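Local coordinates for protein SAM-dependent methyltransferase (Anabaena variabilis ATCC 29413, PDB 3GGD) that binds S-adenosyl-L-homocysteine in a Rossmann-like domain and probably transfers methyl groups from S-adenosyl-L-methionine to an unspecified acceptor, at residues K9-I13 with H192-G197; A37-V43 with T69-L74; F50-N55 with A126-M130. Numbering follows the deposited sequence.

Interaction 1: K9-I13 with H192-G197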
# COMPACT_ATOMS: atom_id res chain seq x y z
N LYS A 9 -3.96 20.65 -3.11
CA LYS A 9 -2.70 20.92 -3.83
C LYS A 9 -1.59 19.88 -3.52
O LYS A 9 -1.46 19.41 -2.38
CB LYS A 9 -2.20 22.35 -3.55
N LYS A 10 -0.85 19.47 -4.56
CA LYS A 10 0.23 18.48 -4.43
C LYS A 10 1.30 18.75 -5.51
O LYS A 10 0.98 19.32 -6.57
CB LYS A 10 -0.29 17.05 -4.62
CG LYS A 10 -1.52 16.64 -3.78
CD LYS A 10 -1.20 16.18 -2.35
CE LYS A 10 -2.44 15.52 -1.69
NZ LYS A 10 -2.21 14.86 -0.36
N PRO A 11 2.57 18.37 -5.25
CA PRO A 11 3.55 18.50 -6.34
C PRO A 11 3.20 17.54 -7.50
O PRO A 11 2.73 16.41 -7.25
CB PRO A 11 4.89 18.10 -5.69
CG PRO A 11 4.65 18.11 -4.22
CD PRO A 11 3.18 17.83 -4.02
N ASP A 12 3.39 18.00 -8.73
CA ASP A 12 3.11 17.18 -9.91
C ASP A 12 4.33 16.26 -10.13
O ASP A 12 5.44 16.75 -10.28
CB ASP A 12 2.84 18.08 -11.13
CG ASP A 12 2.33 17.29 -12.35
OD1 ASP A 12 1.99 16.09 -12.22
OD2 ASP A 12 2.26 17.89 -13.45
N ILE A 13 4.14 14.95 -10.12
CA ILE A 13 5.27 14.03 -10.22
C ILE A 13 5.03 12.92 -11.23
O ILE A 13 3.90 12.65 -11.62
CB ILE A 13 5.58 13.32 -8.86
CG1 ILE A 13 4.32 12.68 -8.29
CG2 ILE A 13 6.13 14.28 -7.85
CD1 ILE A 13 4.59 11.70 -7.10
N HIS A 192 10.99 13.38 -2.22
CA HIS A 192 10.85 12.97 -3.62
C HIS A 192 9.59 13.48 -4.31
O HIS A 192 9.29 13.08 -5.43
CB HIS A 192 10.99 11.44 -3.70
CG HIS A 192 12.30 10.97 -3.13
ND1 HIS A 192 13.48 11.09 -3.83
CD2 HIS A 192 12.63 10.53 -1.89
CE1 HIS A 192 14.48 10.71 -3.05
NE2 HIS A 192 14.00 10.38 -1.87
N GLY A 193 8.87 14.39 -3.65
CA GLY A 193 7.62 14.93 -4.22
C GLY A 193 6.38 14.08 -3.89
O GLY A 193 5.26 14.47 -4.20
N ILE A 194 6.59 12.93 -3.25
CA ILE A 194 5.49 12.05 -2.80
C ILE A 194 4.81 12.69 -1.59
O ILE A 194 5.48 13.34 -0.76
CB ILE A 194 6.03 10.65 -2.41
CG1 ILE A 194 6.66 9.97 -3.66
CG2 ILE A 194 4.94 9.75 -1.77
CD1 ILE A 194 7.75 8.91 -3.35
N ARG A 195 3.48 12.56 -1.53
CA ARG A 195 2.68 13.13 -0.44
C ARG A 195 1.67 12.11 0.03
O ARG A 195 1.11 11.37 -0.76
CB ARG A 195 1.91 14.37 -0.88
CG ARG A 195 2.79 15.54 -1.32
CD ARG A 195 3.48 16.16 -0.13
NE ARG A 195 4.35 17.30 -0.50
CZ ARG A 195 5.63 17.22 -0.83
NH1 ARG A 195 6.29 16.07 -0.88
NH2 ARG A 195 6.27 18.32 -1.12
N PRO A 196 1.42 12.09 1.34
CA PRO A 196 0.35 11.24 1.84
C PRO A 196 -0.97 11.87 1.42
O PRO A 196 -1.04 13.09 1.25
CB PRO A 196 0.52 11.32 3.37
CG PRO A 196 1.11 12.65 3.60
CD PRO A 196 2.01 12.92 2.40
N GLY A 197 -2.00 11.04 1.29
CA GLY A 197 -3.33 11.52 0.96
C GLY A 197 -4.39 10.77 1.73
O GLY A 197 -4.10 10.17 2.79
O HOH W 1 2.48 14.17 -5.18
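Two irregular loops from distant parts of the chain meet here, burying 311 Å² between them, with end-to-end directions 134° apart. K10 makes the first approach. Its CA-to-CB bond runs sideways to the other loop, but the m, m, t, t rotamer brings the chain round so that CD lies 3.9 Å from R195 CB and the ammonium NZ lies 2.7 Å from P196 O. P11 comes next, its CA 5.8 Å from that of G193. CG of the P11 ring sits over one face of the R195 guanidinium, 3.5 Å from R195 NH2, and lies 3.7 Å from G193 O. R195 is held in place by its own bond from NH1 to I194 O (2.9 Å), and NH1 also bonds to M190 O. Water 1 lies between the two backbones, its oxygen 3.1 Å from P11 O and 3.0 Å from G193 O. D12 turns away. I13 points back in, with CG2 3.8 Å from G193 O and CD1 4.4 Å from I194 CG1. G193 has phi/psi of 87/-5, where a CB would press on the preceding carbonyl; it would also lie 2.8 Å from I13 CG2, so the closeness of the loops depends on its bare CA. The contact thus joins the segment leading into helix 15-29 to the connection between helices 184-190 and 201-207. I13 and I194 both pack on A18 of helix 15-29, and H192 bonds to Q21 and K25 of that helix, which also carries W23, a residue that binds S-adenosyl-L-homocysteine.

Interaction 2: A37-V43 with T69-L74. With EDO (1,2-ethanediol), chain L.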
# COMPACT_ATOMS: atom_id res chain seq x y z
N ALA A 37 6.45 -1.01 9.71
CA ALA A 37 6.22 -1.51 11.06
C ALA A 37 6.44 -3.02 11.13
O ALA A 37 6.22 -3.72 10.16
CB ALA A 37 4.75 -1.19 11.51
N ASN A 38 6.84 -3.52 12.29
CA ASN A 38 6.94 -4.96 12.48
C ASN A 38 5.58 -5.63 12.22
O ASN A 38 4.53 -5.02 12.45
CB ASN A 38 7.47 -5.27 13.88
CG ASN A 38 6.65 -4.64 14.96
OD1 ASN A 38 6.60 -3.41 15.07
ND2 ASN A 38 6.03 -5.47 15.79
N VAL A 39 5.61 -6.86 11.70
CA VAL A 39 4.39 -7.54 11.24
C VAL A 39 3.30 -7.62 12.31
O VAL A 39 2.11 -7.57 12.01
CB VAL A 39 4.73 -8.96 10.67
CG1 VAL A 39 5.55 -8.80 9.36
CG2 VAL A 39 5.42 -9.87 11.76
N GLU A 40 3.70 -7.75 13.56
CA GLU A 40 2.75 -7.84 14.65
C GLU A 40 1.82 -6.63 14.75
O GLU A 40 0.73 -6.77 15.29
CB GLU A 40 3.43 -8.10 15.98
CG GLU A 40 4.20 -9.42 16.05
CD GLU A 40 5.64 -9.37 15.54
OE1 GLU A 40 6.06 -8.30 15.04
OE2 GLU A 40 6.38 -10.41 15.68
N ARG A 41 2.24 -5.48 14.23
CA ARG A 41 1.42 -4.26 14.26
C ARG A 41 0.88 -3.94 12.86
O ARG A 41 0.32 -2.86 12.65
CB ARG A 41 2.29 -3.04 14.67
CG ARG A 41 2.91 -3.12 16.00
CD ARG A 41 3.50 -1.78 16.46
NE ARG A 41 4.70 -1.31 15.76
CZ ARG A 41 4.86 -0.10 15.19
NH1 ARG A 41 3.89 0.85 15.18
NH2 ARG A 41 6.04 0.18 14.63
N ALA A 42 1.13 -4.81 11.88
CA ALA A 42 0.77 -4.53 10.51
C ALA A 42 -0.06 -5.71 9.95
O ALA A 42 -1.24 -5.86 10.29
CB ALA A 42 2.03 -4.24 9.70
N VAL A 43 0.54 -6.56 9.12
CA VAL A 43 -0.21 -7.66 8.52
C VAL A 43 -0.87 -8.67 9.52
O VAL A 43 -1.91 -9.28 9.22
CB VAL A 43 0.66 -8.41 7.44
CG1 VAL A 43 1.83 -9.17 8.12
CG2 VAL A 43 -0.24 -9.31 6.51
N THR A 69 8.35 -6.71 3.69
CA THR A 69 8.23 -7.08 5.08
C THR A 69 6.93 -7.83 5.33
O THR A 69 6.94 -8.85 5.98
CB THR A 69 8.26 -5.86 5.99
OG1 THR A 69 9.46 -5.10 5.74
CG2 THR A 69 8.17 -6.28 7.49
N GLN A 70 5.81 -7.36 4.75
CA GLN A 70 4.52 -8.02 5.00
C GLN A 70 4.35 -9.27 4.14
O GLN A 70 3.67 -10.25 4.53
CB GLN A 70 3.35 -7.04 4.76
CG GLN A 70 3.50 -5.64 5.46
CD GLN A 70 3.84 -5.70 6.96
OE1 GLN A 70 3.27 -6.51 7.71
NE2 GLN A 70 4.73 -4.81 7.42
N THR A 71 4.96 -9.22 2.96
CA THR A 71 4.93 -10.28 1.98
C THR A 71 5.48 -11.57 2.54
O THR A 71 4.90 -12.65 2.37
CB THR A 71 5.76 -9.88 0.72
OG1 THR A 71 5.52 -8.49 0.42
CG2 THR A 71 5.40 -10.76 -0.49
N LYS A 72 6.61 -11.48 3.23
CA LYS A 72 7.20 -12.65 3.87
C LYS A 72 6.22 -13.37 4.83
O LYS A 72 6.11 -14.60 4.83
CB LYS A 72 8.45 -12.21 4.60
CG LYS A 72 9.26 -13.30 5.37
CD LYS A 72 9.77 -14.40 4.47
CE LYS A 72 10.82 -15.26 5.20
NZ LYS A 72 11.03 -16.47 4.37
N PHE A 73 5.53 -12.59 5.67
CA PHE A 73 4.55 -13.16 6.55
C PHE A 73 3.40 -13.83 5.75
O PHE A 73 3.00 -14.96 6.01
CB PHE A 73 4.06 -12.09 7.55
CG PHE A 73 2.88 -12.50 8.38
CD1 PHE A 73 1.58 -12.44 7.84
CD2 PHE A 73 3.04 -12.95 9.67
CE1 PHE A 73 0.48 -12.81 8.60
CE2 PHE A 73 1.93 -13.32 10.43
CZ PHE A 73 0.67 -13.25 9.89
N LEU A 74 2.86 -13.12 4.78
CA LEU A 74 1.80 -13.68 3.96
C LEU A 74 2.21 -15.04 3.38
O LEU A 74 1.42 -15.98 3.32
CB LEU A 74 1.43 -12.71 2.81
CG LEU A 74 0.69 -11.45 3.26
CD1 LEU A 74 0.52 -10.48 2.08
CD2 LEU A 74 -0.69 -11.78 3.94
C1 EDO L . -1.75 -1.16 10.30
O1 EDO L . -0.33 -1.06 10.50
C2 EDO L . -2.16 -2.53 9.68
O2 EDO L . -1.38 -2.92 8.51
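Q70 settles most of the polar bookkeeping in this buried contact. Its OE1 accepts a hydrogen bond from V43 N (3.1 Å, 157°), supplying an acceptor for an amide in the first turn of helix 43-50, while its NE2 gives a weak bond to A37 O (3.3 Å, 147°). One carboxamide therefore serves both ends of the 37-43 loop. Inside that loop, R41 N bonds to N38 O, A42 N to V39 O, R41 NE to N38 OD1 and N38 ND2 to E40 OE1, all at 2.9 Å, and R41 O accepts from O1 of the ethanediol at 2.9 Å. T69 OG1 is bonded to D36 and N67. Apolar groups fill the remainder: V43 CG1 lies 3.3 Å from F73 CD1, and V43 CG2 is 3.6 Å from L74 CD2. Helix 69-77 follows strand 60-63, and the Q70 side chain comes within about 4 Å of the bound S-adenosyl-L-homocysteine, a position characteristic of the first strand-loop-helix unit of the Rossmann-like methyltransferase fold.

Interaction 3: F50-N55 with A126-M130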
# COMPACT_ATOMS: atom_id res chain seq x y z
N PHE A 50 -9.56 -10.57 6.62
CA PHE A 50 -9.82 -11.18 5.31
C PHE A 50 -9.55 -12.68 5.12
O PHE A 50 -10.00 -13.26 4.13
CB PHE A 50 -9.09 -10.41 4.23
CG PHE A 50 -7.59 -10.48 4.28
CD1 PHE A 50 -6.90 -11.45 3.55
CD2 PHE A 50 -6.86 -9.50 4.92
CE1 PHE A 50 -5.51 -11.48 3.54
CE2 PHE A 50 -5.49 -9.54 4.91
CZ PHE A 50 -4.81 -10.52 4.22
N GLU A 51 -8.85 -13.32 6.06
CA GLU A 51 -8.49 -14.70 5.85
C GLU A 51 -9.66 -15.67 5.70
O GLU A 51 -9.51 -16.72 5.07
CB GLU A 51 -7.54 -15.20 6.96
CG GLU A 51 -8.14 -15.23 8.34
CD GLU A 51 -7.13 -15.66 9.39
OE1 GLU A 51 -6.38 -16.59 9.11
OE2 GLU A 51 -7.12 -15.12 10.50
N LEU A 52 -10.80 -15.39 6.33
CA LEU A 52 -11.92 -16.29 6.18
C LEU A 52 -12.71 -15.92 4.93
O LEU A 52 -13.65 -16.62 4.59
CB LEU A 52 -12.84 -16.22 7.40
CG LEU A 52 -12.16 -16.47 8.75
CD1 LEU A 52 -13.18 -16.46 9.88
CD2 LEU A 52 -11.44 -17.80 8.70
N LEU A 53 -12.34 -14.83 4.25
CA LEU A 53 -13.10 -14.42 3.06
C LEU A 53 -12.38 -14.73 1.75
O LEU A 53 -13.00 -14.70 0.72
CB LEU A 53 -13.40 -12.91 3.12
CG LEU A 53 -14.20 -12.41 4.33
CD1 LEU A 53 -14.31 -10.88 4.39
CD2 LEU A 53 -15.59 -13.11 4.38
N PHE A 54 -11.08 -15.03 1.77
CA PHE A 54 -10.34 -15.28 0.54
C PHE A 54 -10.34 -16.77 0.18
O PHE A 54 -10.10 -17.58 1.03
CB PHE A 54 -8.86 -14.89 0.74
CG PHE A 54 -8.55 -13.41 0.57
CD1 PHE A 54 -9.52 -12.43 0.65
CD2 PHE A 54 -7.22 -13.02 0.37
CE1 PHE A 54 -9.18 -11.10 0.52
CE2 PHE A 54 -6.87 -11.66 0.26
CZ PHE A 54 -7.87 -10.72 0.31
N ASN A 55 -10.56 -17.12 -1.08
CA ASN A 55 -10.32 -18.50 -1.51
C ASN A 55 -8.80 -18.70 -1.61
O ASN A 55 -8.17 -18.07 -2.45
CB ASN A 55 -10.95 -18.75 -2.88
CG ASN A 55 -10.53 -20.10 -3.47
OD1 ASN A 55 -9.72 -20.88 -2.88
ND2 ASN A 55 -11.02 -20.35 -4.63
N ALA A 126 -6.72 -13.35 -9.10
CA ALA A 126 -5.87 -13.36 -7.90
C ALA A 126 -6.59 -12.63 -6.77
O ALA A 126 -7.37 -11.71 -7.01
CB ALA A 126 -4.53 -12.65 -8.18
N ASN A 127 -6.30 -13.04 -5.54
CA ASN A 127 -6.69 -12.23 -4.39
C ASN A 127 -5.64 -11.16 -4.22
O ASN A 127 -4.52 -11.34 -4.71
CB ASN A 127 -6.77 -13.06 -3.14
CG ASN A 127 -7.89 -14.06 -3.19
OD1 ASN A 127 -8.99 -13.72 -3.62
ND2 ASN A 127 -7.62 -15.30 -2.74
N ILE A 128 -6.00 -10.04 -3.59
CA ILE A 128 -5.05 -8.94 -3.37
C ILE A 128 -5.02 -8.45 -1.94
O ILE A 128 -6.07 -8.23 -1.31
CB ILE A 128 -5.33 -7.70 -4.28
CG1 ILE A 128 -5.15 -8.05 -5.76
CG2 ILE A 128 -4.39 -6.51 -3.93
CD1 ILE A 128 -5.62 -6.98 -6.75
N TYR A 129 -3.79 -8.31 -1.43
CA TYR A 129 -3.51 -7.61 -0.20
C TYR A 129 -2.78 -6.32 -0.60
O TYR A 129 -1.76 -6.37 -1.31
CB TYR A 129 -2.57 -8.44 0.71
CG TYR A 129 -2.08 -7.71 1.95
CD1 TYR A 129 -2.87 -7.61 3.07
CD2 TYR A 129 -0.83 -7.11 1.98
CE1 TYR A 129 -2.40 -6.95 4.23
CE2 TYR A 129 -0.34 -6.49 3.13
CZ TYR A 129 -1.14 -6.41 4.26
OH TYR A 129 -0.69 -5.77 5.42
N MSE A 130 -3.31 -5.18 -0.17
CA MSE A 130 -2.67 -3.92 -0.45
C MSE A 130 -2.64 -3.02 0.79
O MSE A 130 -3.68 -2.59 1.31
CB MSE A 130 -3.38 -3.20 -1.60
CG MSE A 130 -2.65 -1.94 -2.04
SE MSE A 130 -3.51 -1.14 -3.67
CE MSE A 130 -5.00 -0.51 -2.82
O HOH W 2 -11.18 -15.08 -3.01
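F54 presents its ring to strand 127-131 with chi1 at -83° and chi2 at 20°. This places N127 CG over one face of the ring, with F54 CD2 3.5 Å from N127 CB, and leaves I128 O near the ring plane at the edge, 3.5 Å from F54 CZ. F50 adopts the p rotamer (chi1 66°, chi2 93°), which carries its ring toward Y129: F50 CZ is 3.7 Å from Y129 CD1. The ring centroids are 5.8 Å apart and the planes 40° from each other, an oblique aromatic pair. F50 also meets the ring of Y160 on strand 158-164. Y129 is t about chi1 (173°), and its hydroxyl bonds to D46 on helix 43-50. The turn joining the two phenylalanines is closed by L53 N to F50 O at 2.8 Å and by a weak bond from F54 N to F50 O at 3.1 Å. N127, m at chi1 with chi2 at -43°, directs its amide to N55. ND2 gives a weak bond to N55 O (2.8 Å, 130°), and water 2 accepts from N55 N at 2.9 Å and lies 2.6 Å from N127 OD1. Strand 127-131 runs between strands 60-63 and 158-164 in the sheet of the Rossmann-like methyltransferase fold; the turn after helix 43-50 packs against it, F54 touching L60 and A158. The F50 and F54 rings thus lie against N127, the I128 carbonyl and Y129, while buried N127 meets its polar needs at A158 N, beside water 2 and, weakly, at N55 O.

From the N terminus, residues 9-13 open the longest loop, which interaction 1 closes 179 residues later at 192-197. Interactions 2 and 3 both nest inside it. Segment 37-43 comes next, then 50-55; interaction 2 closes at 69-74 and interaction 3 only at 126-130, so these two cross. They also touch: V43 CB is 3.6 Å from Y129 OH, and L74 CD1 is 3.6 Å from Y129 CD2. Together they fix both ends of helix 43-50 against helix 69-77 and strand 127-131. Interaction 1, across the chain's centre from both and 26 and 30 Å from them between centres, joins the lead-in to helix 15-29 with the connection between helices 184-190 and 201-207.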